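Local coordinates for niemann-Pick type C2 protein (Camponotus japonicus, PDB 3WEB) that binds oleic acid in the cavity of an immunoglobulin-like beta-sandwich and mediates chemical communication in worker ants, probably as a carrier of lipid-like semiochemicals, at residues 91-96 / 110-115; 72-75 / 80-83; 30-35 / 103-108; 68-71 / 75-78. All blocks are in the same frame, centred on the assembly; numbering follows the deposited sequence.

Following the chain from its N terminus, contact 3 opens first, at 30-35, and closes only at 103-108; the long loop between them holds contacts 2 and 4 entirely. These two interlock in the connection between strands 62-66 and 91-99: 68-71 returns to 75-78 in contact 4, and 72-75 returns to 80-83 in contact 2, with K75 common to both. Contact 1 starts after them, at 91-96, and ends at 110-115, so it crosses contact 3. It joins the two sheets of the sandwich face to face, and I73 and V81 of contact 2 pack against its Y93. Contacts 1, 3 and 4 all touch the oleic acid.

Contact 1 (91-96 / 110-115); sequences IEYKVT and IMWEFR. With OLA (oleic acid), chain B.
Y93 meets W112 and F114 in an aromatic cluster that bridges the two sheets of the immunoglobulin-like beta-sandwich, strand 91-99 facing strand 107-116 with no backbone hydrogen bond between them. The F114-Y93 pair is edge-to-face: F114 CZ sits over the centre of the tyrosine ring, 3.6 Å from Y93 CG, and the planes stand at 84°. With CG anti to the backbone N (chi1 170°), the phenol is carried off its strand into the space between the sheets, broad side to F114. W112 approaches at a slant, its plane 49° from that of Y93, and touches through the far rim of the indole, W112 CZ2 lying 3.5 Å from Y93 CE2. Beyond the pair, F114 also packs edge-to-face with F42 of strand 34-44.

Apolar contacts to the oleic acid come from the same two strands. One face of the indole carries the chain, OLA C8 being 3.8 Å from W112 CD2, while V95 CG2 lies 3.7 Å from OLA C2 near the carboxylate end and I110 CD1 3.7 Å from OLA C11 beyond the double bond. Through the W112 indole the cluster reaches the wall of the lipid cavity.

Its polar atoms are joined by one water, which donates to Y93 OH at 3.0 Å and accepts from W112 NE1 at 3.1 Å.

Contact 2 (72-75 / 80-83); sequences EICK and GVKC
A disulfide between C74 and C83 staples together two parts of the irregular connection that leads from strand 62-66 to strand 91-99. The sulfurs, C74 SG and C83 SG, are 2.0 Å apart, and the bridge is compact: its small chi3 of 64° brings C74 CB and C83 CB to 3.5 Å. Each cysteine holds SG anti to its own carbonyl carbon, which points the two sulfurs at each other. Near the bridge a water takes the N-H of C83 at 2.8 Å from C83 N and donates to C74 O, adding a polar link where the two segments share no direct hydrogen bond.

The bridge closes this loop at one end of the ML-domain sandwich, resting on V51 of strand 51-59. Towards the core, apolar branches take over. V81 sets its CG1 against the disulfide, 4.1 Å from C74 SG, and its CB meets I73 CG2 at the same distance; I73 and V81 both go on to pack against Y93 of strand 91-99. Residues 72-75 form a type I beta turn, K75 N hydrogen-bonding to E72 O, and K75 NZ forms a salt bridge with E72 OE1 at 3.0 Å.

Contact 3 (30-35 / 103-108); sequences IIRESE and TPALSL. With OLA (oleic acid), chain B.
At the end of the lipid cavity that receives the methyl terminus of the oleic acid, the turn at 30-35 reaches the loop at 103-108 through the guanidinium of R32. Its NH1 donates to the backbone oxygen of T103, R32 NH1 to T103 O being 3.2 Å with an N-H...O angle of 148°. The oxygen lies close to the guanidinium plane and is met almost along its C=O axis. R32 starts with CG wedged between the backbone N and the carbonyl carbon (chi1 41°), then runs extended from CG to NE, carrying the guanidinium across to 103-108. Over one face of the same group sits the methyl of A105, its CB 3.5 Å from R32 NH1 and offset toward the rim.

Beneath this polar bridge the two segments offer carbon to the ligand. T103 CG2 lies 3.8 Å from OLA C18, the last carbon of the chain, while T103 OG1, also near that carbon, is satisfied by a hydrogen bond to E100 O; I30 CD1 is 3.8 Å from OLA C12. Strand 91-99 supplies V99 next to both I30 and R32.

One hydrogen bond in the guanidinium plane and a methyl over its face fix how R32 is turned, while the lipid tail meets mainly methyl groups. The carbonyl does not neutralise the arginine's charge, for which the C-terminal carboxylate of K132, in a long ion pair with NE, is at best a weak partner.

Contact 4 (68-71 / 75-78); sequences LKKP and KDPD. With OLA (oleic acid), chain B.
K70 leans over the carboxylate of D76 within the irregular connection that follows strand 62-66, beside the carboxylate end of the bound oleic acid. Direct contact between the two is mainly through carbon: K70 CD lies 3.7 Å from D76 OD2. The bend of the lysine chain at chi3 (-73°) carries NZ past the oxygens, so the salt bridge K70 NZ to D76 OD2 is long at 3.8 Å.

Water makes the closer links. One molecule donates to K70 O and to D76 OD2. A second accepts from K70 NZ at 2.7 Å and donates to D76 OD1 and to D78 OD2, tying both acids to the lysine.

Inside 75-78 the carboxylate also organises its own backbone. D76 OD1 takes the N-H of D78 at 2.9 Å in an Asx turn, the donor standing well above the carboxylate plane.

Main-chain N-H groups hold the ligand head: K69 N bonds to OLA O2 at 2.8 Å and K70 N to OLA O1 at 2.9 Å, both nearly straight at about 160°. L68 CD2 packs on OLA C5, 3.8 Å away.

Two successive amides thus grip the two oxygens of the head group, and the K70-D76 link through water ties this binding segment to the next turn. The nearby acids, reached by a long ion pair and a water, probably offset part of the K70 charge, and the head group is bound by backbone amides and not by that amino group.

Contact 1 (91-96 / 110-115)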
loop_
_atom_site.group_PDB
_atom_site.type_symbol
_atom_site.label_atom_id
_atom_site.label_comp_id
_atom_site.label_asym_id
_atom_site.label_seq_id
_atom_site.Cartn_x
_atom_site.Cartn_y
_atom_site.Cartn_z
ATOM N N ILE A 91 -5.026 3.209 12.876
ATOM C CA ILE A 91 -4.403 1.901 13.044
ATOM C C ILE A 91 -3.240 1.775 12.066
ATOM O O ILE A 91 -3.067 2.627 11.195
ATOM C CB ILE A 91 -5.416 0.755 12.828
ATOM C CG1 ILE A 91 -6.161 0.954 11.498
ATOM C CG2 ILE A 91 -6.394 0.702 14.000
ATOM C CD1 ILE A 91 -7.101 -0.173 11.132
ATOM N N GLU A 92 -2.450 0.719 12.227
ATOM C CA GLU A 92 -1.264 0.525 11.411
ATOM C C GLU A 92 -1.242 -0.851 10.767
ATOM O O GLU A 92 -1.379 -1.878 11.441
ATOM C CB GLU A 92 -0.005 0.733 12.245
ATOM C CG GLU A 92 1.270 0.471 11.464
ATOM C CD GLU A 92 2.493 0.620 12.329
ATOM O OE1 GLU A 92 2.556 -0.034 13.387
ATOM O OE2 GLU A 92 3.375 1.408 11.947
ATOM N N TYR A 93 -1.093 -0.845 9.448
ATOM C CA TYR A 93 -0.851 -2.046 8.664
ATOM C C TYR A 93 0.645 -2.290 8.490
ATOM O O TYR A 93 1.415 -1.346 8.285
ATOM C CB TYR A 93 -1.491 -1.879 7.301
ATOM C CG TYR A 93 -1.137 -2.948 6.289
ATOM C CD1 TYR A 93 -1.712 -4.209 6.363
ATOM C CD2 TYR A 93 -0.250 -2.684 5.249
ATOM C CE1 TYR A 93 -1.412 -5.188 5.427
ATOM C CE2 TYR A 93 0.051 -3.657 4.306
ATOM C CZ TYR A 93 -0.528 -4.904 4.405
ATOM O OH TYR A 93 -0.246 -5.864 3.459
ATOM N N LYS A 94 1.031 -3.562 8.592
ATOM C CA LYS A 94 2.409 -4.007 8.372
ATOM C C LYS A 94 2.483 -5.180 7.394
ATOM O O LYS A 94 1.663 -6.100 7.437
ATOM C CB LYS A 94 3.067 -4.389 9.702
ATOM C CG LYS A 94 3.273 -3.210 10.650
ATOM C CD LYS A 94 4.147 -3.557 11.850
ATOM C CE LYS A 94 3.343 -3.636 13.147
ATOM N NZ LYS A 94 2.390 -4.784 13.210
ATOM N N VAL A 95 3.477 -5.144 6.511
ATOM C CA VAL A 95 3.718 -6.251 5.581
ATOM C C VAL A 95 5.203 -6.340 5.223
ATOM O O VAL A 95 5.891 -5.321 5.082
ATOM C CB VAL A 95 2.803 -6.182 4.321
ATOM C CG1 VAL A 95 3.127 -4.985 3.433
ATOM C CG2 VAL A 95 2.848 -7.475 3.517
ATOM N N THR A 96 5.681 -7.576 5.110
ATOM C CA THR A 96 7.029 -7.863 4.645
ATOM C C THR A 96 6.902 -8.718 3.395
ATOM O O THR A 96 6.146 -9.692 3.375
ATOM C CB THR A 96 7.849 -8.607 5.715
ATOM O OG1 THR A 96 8.027 -7.756 6.853
ATOM C CG2 THR A 96 9.231 -9.014 5.179
ATOM N N ILE A 110 3.615 3.603 -8.445
ATOM C CA ILE A 110 2.858 2.547 -7.802
ATOM C C ILE A 110 1.622 3.179 -7.180
ATOM O O ILE A 110 1.704 4.265 -6.599
ATOM C CB ILE A 110 3.721 1.813 -6.751
ATOM C CG1 ILE A 110 4.770 0.954 -7.464
ATOM C CG2 ILE A 110 2.859 0.954 -5.830
ATOM C CD1 ILE A 110 5.892 0.477 -6.571
ATOM N N MET A 111 0.477 2.519 -7.345
ATOM C CA MET A 111 -0.753 2.927 -6.683
ATOM C C MET A 111 -1.242 1.777 -5.831
ATOM O O MET A 111 -1.325 0.647 -6.296
ATOM C CB MET A 111 -1.830 3.326 -7.686
ATOM C CG MET A 111 -1.523 4.599 -8.467
ATOM S SD MET A 111 -2.754 4.909 -9.750
ATOM C CE MET A 111 -4.269 4.798 -8.794
ATOM N N TRP A 112 -1.562 2.076 -4.580
ATOM C CA TRP A 112 -1.879 1.042 -3.612
ATOM C C TRP A 112 -3.098 1.473 -2.824
ATOM O O TRP A 112 -3.108 2.556 -2.226
ATOM C CB TRP A 112 -0.663 0.830 -2.705
ATOM C CG TRP A 112 -0.839 -0.122 -1.564
ATOM C CD1 TRP A 112 -1.439 -1.353 -1.593
ATOM C CD2 TRP A 112 -0.348 0.055 -0.229
ATOM N NE1 TRP A 112 -1.379 -1.937 -0.352
ATOM C CE2 TRP A 112 -0.715 -1.096 0.506
ATOM C CE3 TRP A 112 0.351 1.084 0.422
ATOM C CZ2 TRP A 112 -0.405 -1.254 1.865
ATOM C CZ3 TRP A 112 0.667 0.924 1.778
ATOM C CH2 TRP A 112 0.282 -0.237 2.484
ATOM N N GLU A 113 -4.128 0.626 -2.840
ATOM C CA GLU A 113 -5.415 0.951 -2.234
ATOM C C GLU A 113 -5.871 -0.084 -1.218
ATOM O O GLU A 113 -5.616 -1.277 -1.368
ATOM C CB GLU A 113 -6.512 1.071 -3.304
ATOM C CG GLU A 113 -6.168 1.930 -4.511
ATOM C CD GLU A 113 -7.308 2.013 -5.514
ATOM O OE1 GLU A 113 -8.211 1.144 -5.482
ATOM O OE2 GLU A 113 -7.298 2.954 -6.339
ATOM N N PHE A 114 -6.546 0.390 -0.175
ATOM C CA PHE A 114 -7.337 -0.477 0.695
ATOM C C PHE A 114 -8.793 -0.132 0.441
ATOM O O PHE A 114 -9.181 1.036 0.517
ATOM C CB PHE A 114 -7.040 -0.208 2.178
ATOM C CG PHE A 114 -5.844 -0.937 2.731
ATOM C CD1 PHE A 114 -4.953 -1.627 1.913
ATOM C CD2 PHE A 114 -5.598 -0.913 4.103
ATOM C CE1 PHE A 114 -3.856 -2.290 2.447
ATOM C CE2 PHE A 114 -4.500 -1.576 4.643
ATOM C CZ PHE A 114 -3.627 -2.264 3.815
ATOM N N ARG A 115 -9.589 -1.146 0.130
ATOM C CA ARG A 115 -11.022 -0.968 -0.031
ATOM C C ARG A 115 -11.783 -1.733 1.042
ATOM O O ARG A 115 -11.295 -2.743 1.573
ATOM C CB ARG A 115 -11.462 -1.430 -1.420
ATOM C CG ARG A 115 -10.820 -0.645 -2.550
ATOM C CD ARG A 115 -11.242 -1.192 -3.898
ATOM N NE ARG A 115 -10.591 -0.483 -4.998
ATOM C CZ ARG A 115 -10.778 -0.772 -6.283
ATOM N NH1 ARG A 115 -11.612 -1.746 -6.640
ATOM N NH2 ARG A 115 -10.134 -0.088 -7.219
HETATM C C1 OLA B . 1.220 -9.183 -0.806
HETATM O O1 OLA B . 0.040 -9.167 -0.386
HETATM O O2 OLA B . 1.574 -9.839 -1.813
HETATM C C2 OLA B . 2.268 -8.383 -0.063
HETATM C C3 OLA B . 2.819 -7.265 -0.944
HETATM C C4 OLA B . 2.829 -5.932 -0.206
HETATM C C5 OLA B . 1.852 -4.940 -0.823
HETATM C C6 OLA B . 2.236 -3.500 -0.510
HETATM C C7 OLA B . 2.667 -2.789 -1.787
HETATM C C8 OLA B . 2.976 -1.307 -1.574
HETATM C C9 OLA B . 4.371 -1.119 -1.011
HETATM C C10 OLA B . 5.480 -1.046 -1.753
HETATM C C11 OLA B . 5.481 -1.141 -3.263
HETATM C C12 OLA B . 6.736 -1.866 -3.728
HETATM C C13 OLA B . 6.415 -2.865 -4.832
HETATM C C14 OLA B . 7.600 -3.793 -5.070
HETATM C C15 OLA B . 7.577 -4.369 -6.480
HETATM C C16 OLA B . 7.236 -5.855 -6.456
HETATM C C17 OLA B . 8.459 -6.701 -6.792
HETATM C C18 OLA B . 8.066 -7.966 -7.526
HETATM O O HOH W 1 -1.498 -4.709 1.007
#

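Contact 2 (72-75 / 80-83)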
loop_
_atom_site.group_PDB
_atom_site.type_symbol
_atom_site.label_atom_id
_atom_site.label_comp_id
_atom_site.label_asym_id
_atom_site.label_seq_id
_atom_site.Cartn_x
_atom_site.Cartn_y
_atom_site.Cartn_z
ATOM N N GLU A 72 -6.634 -9.750 1.470
ATOM C CA GLU A 72 -7.562 -9.638 2.588
ATOM C C GLU A 72 -6.763 -9.375 3.862
ATOM O O GLU A 72 -6.417 -10.287 4.620
ATOM C CB GLU A 72 -8.478 -10.859 2.699
ATOM C CG GLU A 72 -9.503 -10.933 1.576
ATOM C CD GLU A 72 -10.680 -11.822 1.919
ATOM O OE1 GLU A 72 -11.672 -11.307 2.472
ATOM O OE2 GLU A 72 -10.614 -13.034 1.627
ATOM N N ILE A 73 -6.478 -8.092 4.057
ATOM C CA ILE A 73 -5.618 -7.580 5.120
ATOM C C ILE A 73 -6.022 -8.039 6.516
ATOM O O ILE A 73 -5.163 -8.365 7.339
ATOM C CB ILE A 73 -5.604 -6.031 5.079
ATOM C CG1 ILE A 73 -5.169 -5.517 3.694
ATOM C CG2 ILE A 73 -4.790 -5.449 6.231
ATOM C CD1 ILE A 73 -3.879 -6.099 3.161
ATOM N N CYS A 74 -7.324 -8.058 6.784
ATOM C CA CYS A 74 -7.831 -8.417 8.107
ATOM C C CYS A 74 -7.690 -9.905 8.403
ATOM O O CYS A 74 -7.712 -10.318 9.561
ATOM C CB CYS A 74 -9.287 -7.977 8.257
ATOM S SG CYS A 74 -9.421 -6.216 8.613
ATOM N N LYS A 75 -7.527 -10.699 7.345
ATOM C CA LYS A 75 -7.410 -12.147 7.463
ATOM C C LYS A 75 -5.954 -12.625 7.375
ATOM O O LYS A 75 -5.678 -13.820 7.462
ATOM C CB LYS A 75 -8.295 -12.816 6.406
ATOM C CG LYS A 75 -9.762 -12.442 6.554
ATOM C CD LYS A 75 -10.622 -12.993 5.429
ATOM C CE LYS A 75 -12.044 -12.479 5.558
ATOM N NZ LYS A 75 -12.936 -13.094 4.535
ATOM N N GLY A 80 -1.183 -7.115 11.358
ATOM C CA GLY A 80 -1.342 -6.270 12.539
ATOM C C GLY A 80 -2.691 -5.574 12.612
ATOM O O GLY A 80 -2.931 -4.764 13.522
ATOM N N VAL A 81 -3.565 -5.880 11.653
ATOM C CA VAL A 81 -4.881 -5.252 11.561
ATOM C C VAL A 81 -5.980 -6.295 11.755
ATOM O O VAL A 81 -6.030 -7.297 11.040
ATOM C CB VAL A 81 -5.093 -4.549 10.198
ATOM C CG1 VAL A 81 -6.455 -3.862 10.150
ATOM C CG2 VAL A 81 -4.003 -3.531 9.942
ATOM N N LYS A 82 -6.859 -6.051 12.718
ATOM C CA LYS A 82 -7.997 -6.936 12.952
ATOM C C LYS A 82 -9.303 -6.204 12.675
ATOM O O LYS A 82 -9.556 -5.130 13.218
ATOM C CB LYS A 82 -8.001 -7.482 14.383
ATOM C CG LYS A 82 -6.853 -8.427 14.736
ATOM C CD LYS A 82 -7.203 -9.225 15.992
ATOM C CE LYS A 82 -5.968 -9.807 16.665
ATOM N NZ LYS A 82 -5.167 -8.745 17.340
ATOM N N CYS A 83 -10.129 -6.799 11.821
ATOM C CA CYS A 83 -11.474 -6.307 11.545
ATOM C C CYS A 83 -12.447 -6.741 12.656
ATOM O O CYS A 83 -12.205 -7.738 13.330
ATOM C CB CYS A 83 -11.947 -6.854 10.196
ATOM S SG CYS A 83 -11.418 -5.886 8.761
HETATM O O HOH W 2 -9.771 -9.572 11.522
#

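Contact 3 (30-35 / 103-108)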
loop_
_atom_site.group_PDB
_atom_site.type_symbol
_atom_site.label_atom_id
_atom_site.label_comp_id
_atom_site.label_asym_id
_atom_site.label_seq_id
_atom_site.Cartn_x
_atom_site.Cartn_y
_atom_site.Cartn_z
ATOM N N ILE A 30 13.633 0.306 -4.237
ATOM C CA ILE A 30 13.187 -1.028 -3.846
ATOM C C ILE A 30 14.313 -1.971 -4.239
ATOM O O ILE A 30 14.599 -2.147 -5.425
ATOM C CB ILE A 30 11.861 -1.416 -4.557
ATOM C CG1 ILE A 30 10.747 -0.409 -4.220
ATOM C CG2 ILE A 30 11.459 -2.859 -4.252
ATOM C CD1 ILE A 30 10.190 -0.498 -2.812
ATOM N N ILE A 31 14.968 -2.543 -3.236
ATOM C CA ILE A 31 16.158 -3.365 -3.464
ATOM C C ILE A 31 15.751 -4.812 -3.717
ATOM O O ILE A 31 15.060 -5.418 -2.898
ATOM C CB ILE A 31 17.145 -3.307 -2.270
ATOM C CG1 ILE A 31 17.308 -1.873 -1.724
ATOM C CG2 ILE A 31 18.481 -3.950 -2.636
ATOM C CD1 ILE A 31 17.948 -0.868 -2.669
ATOM N N ARG A 32 16.173 -5.362 -4.852
ATOM C CA ARG A 32 15.946 -6.779 -5.125
ATOM C C ARG A 32 16.880 -7.644 -4.284
ATOM O O ARG A 32 17.929 -7.179 -3.822
ATOM C CB ARG A 32 16.055 -7.103 -6.621
ATOM C CG ARG A 32 17.177 -6.399 -7.357
ATOM C CD ARG A 32 16.886 -6.372 -8.848
ATOM N NE ARG A 32 17.946 -5.715 -9.606
ATOM C CZ ARG A 32 18.034 -5.720 -10.934
ATOM N NH1 ARG A 32 17.122 -6.352 -11.664
ATOM N NH2 ARG A 32 19.038 -5.093 -11.536
ATOM N N GLU A 33 16.471 -8.895 -4.079
ATOM C CA GLU A 33 17.146 -9.841 -3.178
ATOM C C GLU A 33 17.206 -9.332 -1.737
ATOM O O GLU A 33 18.192 -9.534 -1.032
ATOM C CB GLU A 33 18.537 -10.222 -3.700
ATOM C CG GLU A 33 18.511 -10.835 -5.089
ATOM C CD GLU A 33 19.717 -11.706 -5.365
ATOM O OE1 GLU A 33 20.854 -11.185 -5.358
ATOM O OE2 GLU A 33 19.519 -12.920 -5.590
ATOM N N SER A 34 16.131 -8.672 -1.314
ATOM C CA SER A 34 16.012 -8.171 0.048
ATOM C C SER A 34 14.562 -8.205 0.515
ATOM O O SER A 34 13.632 -8.174 -0.301
ATOM C CB SER A 34 16.563 -6.744 0.159
ATOM O OG SER A 34 15.641 -5.792 -0.346
ATOM N N GLU A 35 14.387 -8.284 1.831
ATOM C CA GLU A 35 13.077 -8.131 2.457
ATOM C C GLU A 35 12.732 -6.652 2.531
ATOM O O GLU A 35 13.559 -5.831 2.939
ATOM C CB GLU A 35 13.066 -8.725 3.866
ATOM C CG GLU A 35 12.937 -10.239 3.921
ATOM C CD GLU A 35 12.630 -10.754 5.319
ATOM O OE1 GLU A 35 12.969 -10.070 6.315
ATOM O OE2 GLU A 35 12.043 -11.849 5.422
ATOM N N THR A 103 13.091 -10.165 -10.519
ATOM C CA THR A 103 12.345 -8.917 -10.652
ATOM C C THR A 103 13.096 -7.958 -11.577
ATOM O O THR A 103 14.280 -7.675 -11.352
ATOM C CB THR A 103 12.109 -8.244 -9.281
ATOM O OG1 THR A 103 11.524 -9.187 -8.375
ATOM C CG2 THR A 103 11.180 -7.039 -9.415
ATOM N N PRO A 104 12.413 -7.465 -12.630
ATOM C CA PRO A 104 13.026 -6.513 -13.555
ATOM C C PRO A 104 13.361 -5.190 -12.874
ATOM O O PRO A 104 12.618 -4.737 -12.001
ATOM C CB PRO A 104 11.936 -6.296 -14.611
ATOM C CG PRO A 104 10.658 -6.653 -13.929
ATOM C CD PRO A 104 11.022 -7.781 -13.010
ATOM N N ALA A 105 14.484 -4.597 -13.263
ATOM C CA ALA A 105 14.851 -3.271 -12.795
ATOM C C ALA A 105 14.173 -2.215 -13.663
ATOM O O ALA A 105 14.459 -2.102 -14.860
ATOM C CB ALA A 105 16.362 -3.096 -12.816
ATOM N N LEU A 106 13.256 -1.463 -13.061
ATOM C CA LEU A 106 12.588 -0.362 -13.748
ATOM C C LEU A 106 12.090 0.694 -12.762
ATOM O O LEU A 106 12.034 0.454 -11.551
ATOM C CB LEU A 106 11.428 -0.872 -14.621
ATOM C CG LEU A 106 10.032 -1.107 -14.017
ATOM C CD1 LEU A 106 8.967 -1.144 -15.111
ATOM C CD2 LEU A 106 9.977 -2.371 -13.168
ATOM N N SER A 107 11.750 1.859 -13.307
ATOM C CA SER A 107 11.097 2.932 -12.564
ATOM C C SER A 107 9.629 2.955 -12.964
ATOM O O SER A 107 9.306 2.873 -14.153
ATOM C CB SER A 107 11.723 4.284 -12.910
ATOM O OG SER A 107 13.112 4.302 -12.633
ATOM N N LEU A 108 8.748 3.061 -11.972
ATOM C CA LEU A 108 7.310 3.137 -12.211
ATOM C C LEU A 108 6.589 3.802 -11.043
ATOM O O LEU A 108 7.082 3.791 -9.909
ATOM C CB LEU A 108 6.725 1.740 -12.461
ATOM C CG LEU A 108 6.429 0.793 -11.289
ATOM C CD1 LEU A 108 5.708 -0.447 -11.801
ATOM C CD2 LEU A 108 7.674 0.401 -10.505
HETATM C C1 OLA B . 1.220 -9.183 -0.806
HETATM O O1 OLA B . 0.040 -9.167 -0.386
HETATM O O2 OLA B . 1.574 -9.839 -1.813
HETATM C C2 OLA B . 2.268 -8.383 -0.063
HETATM C C3 OLA B . 2.819 -7.265 -0.944
HETATM C C4 OLA B . 2.829 -5.932 -0.206
HETATM C C5 OLA B . 1.852 -4.940 -0.823
HETATM C C6 OLA B . 2.236 -3.500 -0.510
HETATM C C7 OLA B . 2.667 -2.789 -1.787
HETATM C C8 OLA B . 2.976 -1.307 -1.574
HETATM C C9 OLA B . 4.371 -1.119 -1.011
HETATM C C10 OLA B . 5.480 -1.046 -1.753
HETATM C C11 OLA B . 5.481 -1.141 -3.263
HETATM C C12 OLA B . 6.736 -1.866 -3.728
HETATM C C13 OLA B . 6.415 -2.865 -4.832
HETATM C C14 OLA B . 7.600 -3.793 -5.070
HETATM C C15 OLA B . 7.577 -4.369 -6.480
HETATM C C16 OLA B . 7.236 -5.855 -6.456
HETATM C C17 OLA B . 8.459 -6.701 -6.792
HETATM C C18 OLA B . 8.066 -7.966 -7.526
#

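Contact 4 (68-71 / 75-78)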
loop_
_atom_site.group_PDB
_atom_site.type_symbol
_atom_site.label_atom_id
_atom_site.label_comp_id
_atom_site.label_asym_id
_atom_site.label_seq_id
_atom_site.Cartn_x
_atom_site.Cartn_y
_atom_site.Cartn_z
ATOM N N LEU A 68 -1.921 -9.283 -5.639
ATOM C CA LEU A 68 -1.304 -9.370 -4.321
ATOM C C LEU A 68 -1.503 -10.771 -3.754
ATOM O O LEU A 68 -2.492 -11.438 -4.061
ATOM C CB LEU A 68 -1.882 -8.311 -3.376
ATOM C CG LEU A 68 -1.669 -6.838 -3.758
ATOM C CD1 LEU A 68 -2.579 -5.928 -2.949
ATOM C CD2 LEU A 68 -0.215 -6.420 -3.595
ATOM N N LYS A 69 -0.553 -11.210 -2.933
ATOM C CA LYS A 69 -0.608 -12.540 -2.323
ATOM C C LYS A 69 -1.589 -12.604 -1.155
ATOM O O LYS A 69 -2.241 -13.627 -0.942
ATOM C CB LYS A 69 0.781 -12.985 -1.861
ATOM C CG LYS A 69 1.737 -13.338 -2.992
ATOM C CD LYS A 69 3.111 -13.703 -2.444
ATOM C CE LYS A 69 4.180 -13.719 -3.529
ATOM N NZ LYS A 69 3.996 -14.828 -4.509
ATOM N N LYS A 70 -1.686 -11.516 -0.394
ATOM C CA LYS A 70 -2.567 -11.476 0.776
ATOM C C LYS A 70 -3.444 -10.215 0.802
ATOM O O LYS A 70 -3.289 -9.384 1.701
ATOM C CB LYS A 70 -1.744 -11.573 2.068
ATOM C CG LYS A 70 -0.828 -12.790 2.148
ATOM C CD LYS A 70 0.130 -12.725 3.327
ATOM C CE LYS A 70 1.241 -11.708 3.107
ATOM N NZ LYS A 70 2.258 -11.732 4.195
ATOM N N PRO A 71 -4.377 -10.076 -0.169
ATOM C CA PRO A 71 -5.178 -8.845 -0.276
ATOM C C PRO A 71 -6.210 -8.660 0.833
ATOM O O PRO A 71 -6.622 -7.534 1.094
ATOM C CB PRO A 71 -5.886 -8.992 -1.629
ATOM C CG PRO A 71 -5.938 -10.458 -1.877
ATOM C CD PRO A 71 -4.719 -11.049 -1.228
ATOM N N LYS A 75 -7.527 -10.699 7.345
ATOM C CA LYS A 75 -7.410 -12.147 7.463
ATOM C C LYS A 75 -5.954 -12.625 7.375
ATOM O O LYS A 75 -5.678 -13.820 7.462
ATOM C CB LYS A 75 -8.295 -12.816 6.406
ATOM C CG LYS A 75 -9.762 -12.442 6.554
ATOM C CD LYS A 75 -10.622 -12.993 5.429
ATOM C CE LYS A 75 -12.044 -12.479 5.558
ATOM N NZ LYS A 75 -12.936 -13.094 4.535
ATOM N N ASP A 76 -5.030 -11.684 7.212
ATOM C CA ASP A 76 -3.602 -11.976 7.203
ATOM C C ASP A 76 -3.074 -11.824 8.627
ATOM O O ASP A 76 -3.039 -10.719 9.150
ATOM C CB ASP A 76 -2.881 -11.033 6.224
ATOM C CG ASP A 76 -1.366 -11.013 6.402
ATOM O OD1 ASP A 76 -0.802 -11.873 7.115
ATOM O OD2 ASP A 76 -0.727 -10.115 5.812
ATOM N N PRO A 77 -2.650 -12.939 9.253
ATOM C CA PRO A 77 -2.245 -12.929 10.668
ATOM C C PRO A 77 -1.042 -12.025 10.983
ATOM O O PRO A 77 -0.856 -11.628 12.142
ATOM C CB PRO A 77 -1.905 -14.397 10.947
ATOM C CG PRO A 77 -1.528 -14.956 9.615
ATOM C CD PRO A 77 -2.416 -14.254 8.624
ATOM N N ASP A 78 -0.259 -11.686 9.961
ATOM C CA ASP A 78 0.905 -10.818 10.127
ATOM C C ASP A 78 0.650 -9.327 9.827
ATOM O O ASP A 78 1.546 -8.504 10.006
ATOM C CB ASP A 78 2.078 -11.337 9.282
ATOM C CG ASP A 78 2.474 -12.765 9.636
ATOM O OD1 ASP A 78 2.609 -13.074 10.840
ATOM O OD2 ASP A 78 2.652 -13.582 8.708
HETATM C C1 OLA B . 1.220 -9.183 -0.806
HETATM O O1 OLA B . 0.040 -9.167 -0.386
HETATM O O2 OLA B . 1.574 -9.839 -1.813
HETATM C C2 OLA B . 2.268 -8.383 -0.063
HETATM C C3 OLA B . 2.819 -7.265 -0.944
HETATM C C4 OLA B . 2.829 -5.932 -0.206
HETATM C C5 OLA B . 1.852 -4.940 -0.823
HETATM C C6 OLA B . 2.236 -3.500 -0.510
HETATM C C7 OLA B . 2.667 -2.789 -1.787
HETATM C C8 OLA B . 2.976 -1.307 -1.574
HETATM C C9 OLA B . 4.371 -1.119 -1.011
HETATM C C10 OLA B . 5.480 -1.046 -1.753
HETATM C C11 OLA B . 5.481 -1.141 -3.263
HETATM C C12 OLA B . 6.736 -1.866 -3.728
HETATM C C13 OLA B . 6.415 -2.865 -4.832
HETATM C C14 OLA B . 7.600 -3.793 -5.070
HETATM C C15 OLA B . 7.577 -4.369 -6.480
HETATM C C16 OLA B . 7.236 -5.855 -6.456
HETATM C C17 OLA B . 8.459 -6.701 -6.792
HETATM C C18 OLA B . 8.066 -7.966 -7.526
HETATM O O HOH W 3 -1.629 -8.327 3.888
HETATM O O HOH W 4 1.367 -13.306 6.217
#